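Local coordinates for putative OMPA family lipoprotein (Burkholderia pseudomallei, PDB 4B5C) that probably works in the Tol-Pal system, which is thought to help keep the outer membrane intact and to act in its invagination during cell division, at residues S42-D45 / Q46-A49. Sequence-based numbering, arbitrary orientation.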
ATOM      1  N   SER A  42       7.072   8.431   1.889  1.00 27.88           N
ATOM      2  CA  SER A  42       7.891   7.815   2.920  1.00 25.83           C
ATOM      3  C   SER A  42       7.026   6.971   3.846  1.00 31.28           C
ATOM      4  O   SER A  42       6.012   7.445   4.358  1.00 32.76           O
ATOM      5  CB  SER A  42       8.617   8.890   3.731  1.00 25.30           C
ATOM      6  OG  SER A  42       9.346   9.761   2.886  1.00 47.05           O
ATOM      7  N   VAL A  43       7.429   5.722   4.058  1.00 27.87           N
ATOM      8  CA  VAL A  43       6.710   4.821   4.952  1.00 31.98           C
ATOM      9  C   VAL A  43       7.008   5.147   6.415  1.00 38.14           C
ATOM     10  O   VAL A  43       8.103   4.876   6.909  1.00 36.47           O
ATOM     11  CB  VAL A  43       7.071   3.346   4.685  1.00 39.64           C
ATOM     12  CG1 VAL A  43       6.209   2.426   5.539  1.00 35.10           C
ATOM     13  CG2 VAL A  43       6.913   3.016   3.207  1.00 33.34           C
ATOM     14  N   GLN A  44       6.023   5.725   7.097  1.00 35.16           N
ATOM     15  CA  GLN A  44       6.156   6.096   8.504  1.00 30.29           C
ATOM     16  C   GLN A  44       6.519   4.889   9.371  1.00 35.24           C
ATOM     17  O   GLN A  44       6.304   3.745   8.970  1.00 33.23           O
ATOM     18  CB  GLN A  44       4.859   6.742   8.998  1.00 35.32           C
ATOM     19  CG  GLN A  44       4.442   7.971   8.197  1.00 41.68           C
ATOM     20  CD  GLN A  44       2.990   8.359   8.417  1.00 52.86           C
ATOM     21  OE1 GLN A  44       2.327   7.849   9.322  1.00 59.34           O
ATOM     22  NE2 GLN A  44       2.488   9.261   7.583  1.00 51.18           N
ATOM     23  N   ASP A  45       7.064   5.150  10.558  1.00 30.13           N
ATOM     24  CA  ASP A  45       7.509   4.085  11.458  1.00 42.26           C
ATOM     25  C   ASP A  45       6.357   3.252  12.031  1.00 43.64           C
ATOM     26  O   ASP A  45       6.550   2.091  12.398  1.00 36.24           O
ATOM     27  CB  ASP A  45       8.357   4.656  12.600  1.00 46.53           C
ATOM     28  CG  ASP A  45       9.783   4.966  12.175  1.00 56.38           C
ATOM     29  OD1 ASP A  45      10.322   4.253  11.300  1.00 41.63           O
ATOM     30  OD2 ASP A  45      10.368   5.924  12.725  1.00 57.31           O
ATOM     31  N   GLN A  46       5.168   3.844  12.104  1.00 33.24           N
ATOM     32  CA  GLN A  46       4.015   3.175  12.704  1.00 41.51           C
ATOM     33  C   GLN A  46       3.529   1.984  11.880  1.00 33.97           C
ATOM     34  O   GLN A  46       2.692   1.204  12.338  1.00 38.80           O
ATOM     35  CB  GLN A  46       2.867   4.165  12.926  1.00 35.42           C
ATOM     36  CG  GLN A  46       2.341   4.806  11.652  1.00 41.88           C
ATOM     37  CD  GLN A  46       1.150   5.716  11.899  1.00 50.53           C
ATOM     38  OE1 GLN A  46       0.164   5.315  12.518  1.00 44.00           O
ATOM     39  NE2 GLN A  46       1.238   6.949  11.413  1.00 37.25           N
ATOM     40  N   TYR A  47       4.057   1.848  10.669  1.00 37.76           N
ATOM     41  CA  TYR A  47       3.658   0.761   9.781  1.00 33.62           C
ATOM     42  C   TYR A  47       4.694  -0.359   9.724  1.00 26.60           C
ATOM     43  O   TYR A  47       4.585  -1.272   8.905  1.00 29.78           O
ATOM     44  CB  TYR A  47       3.381   1.293   8.373  1.00 27.94           C
ATOM     45  CG  TYR A  47       2.267   2.310   8.324  1.00 38.07           C
ATOM     46  CD1 TYR A  47       0.939   1.909   8.322  1.00 31.08           C
ATOM     47  CD2 TYR A  47       2.544   3.671   8.286  1.00 29.40           C
ATOM     48  CE1 TYR A  47      -0.085   2.834   8.282  1.00 33.04           C
ATOM     49  CE2 TYR A  47       1.527   4.605   8.244  1.00 30.19           C
ATOM     50  CZ  TYR A  47       0.213   4.179   8.244  1.00 33.62           C
ATOM     51  OH  TYR A  47      -0.808   5.097   8.203  1.00 36.51           O
ATOM     52  N   GLN A  48       5.696  -0.287  10.594  1.00 36.83           N
ATOM     53  CA  GLN A  48       6.743  -1.304  10.638  1.00 41.17           C
ATOM     54  C   GLN A  48       6.174  -2.672  11.012  1.00 36.04           C
ATOM     55  O   GLN A  48       6.475  -3.678  10.365  1.00 29.54           O
ATOM     56  CB  GLN A  48       7.843  -0.901  11.622  1.00 34.97           C
ATOM     57  CG  GLN A  48       8.736   0.233  11.137  1.00 44.76           C
ATOM     58  CD  GLN A  48       9.790   0.620  12.160  1.00 54.18           C
ATOM     59  OE1 GLN A  48      10.940   0.891  11.813  1.00 52.89           O
ATOM     60  NE2 GLN A  48       9.399   0.647  13.430  1.00 51.81           N
ATOM     61  N   ALA A  49       5.354  -2.701  12.057  1.00 33.90           N
ATOM     62  CA  ALA A  49       4.746  -3.944  12.519  1.00 35.34           C
ATOM     63  C   ALA A  49       3.883  -4.567  11.427  1.00 35.44           C
ATOM     64  O   ALA A  49       3.943  -5.774  11.182  1.00 36.62           O
ATOM     65  CB  ALA A  49       3.922  -3.699  13.772  1.00 38.08           C
TER
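A short 3-10 turn leading into helix 48-60 of this OmpA-like domain joins Gln-44 to Tyr-47 and Asp-45 to Gln-48, each an i to i+3 backbone step. The first bond is weak, Tyr-47 N to Gln-44 O at 3.4 Å; the second, Gln-48 N to Asp-45 O at 3.1 Å, is firmer, although its donor stands well above the carbonyl plane. Gln-44 and Gln-46 run alongside each other with their amide planes 29° apart. As modelled, Gln-46 NE2 gives a hydrogen to Gln-44 OE1 at 2.5 Å, unusually short and bent at the hydrogen (133°), so the exact length is doubtful. Gln-46 has its CG between backbone N and carbonyl carbon (chi1 61°), which turns the extended chain to run beside that of Gln-44. A glutamine amide carries both donor and acceptor, so two can pair in this way at a surface site. Tyr-47 brings its ring edge to the same residue, CD2 lying 3.9 Å from Gln-44 CB. Val-43 suits its place by offering an apolar branch, CG1, to Tyr-47 CB at 4.2 Å. Tyr-47 occupies the N-cap position of helix 48-60, and its long side chain carries the hydroxyl to a weak hydrogen bond with Tyr-35 N, linking this surface turn to strand 33-35 at one edge of the mixed sheet.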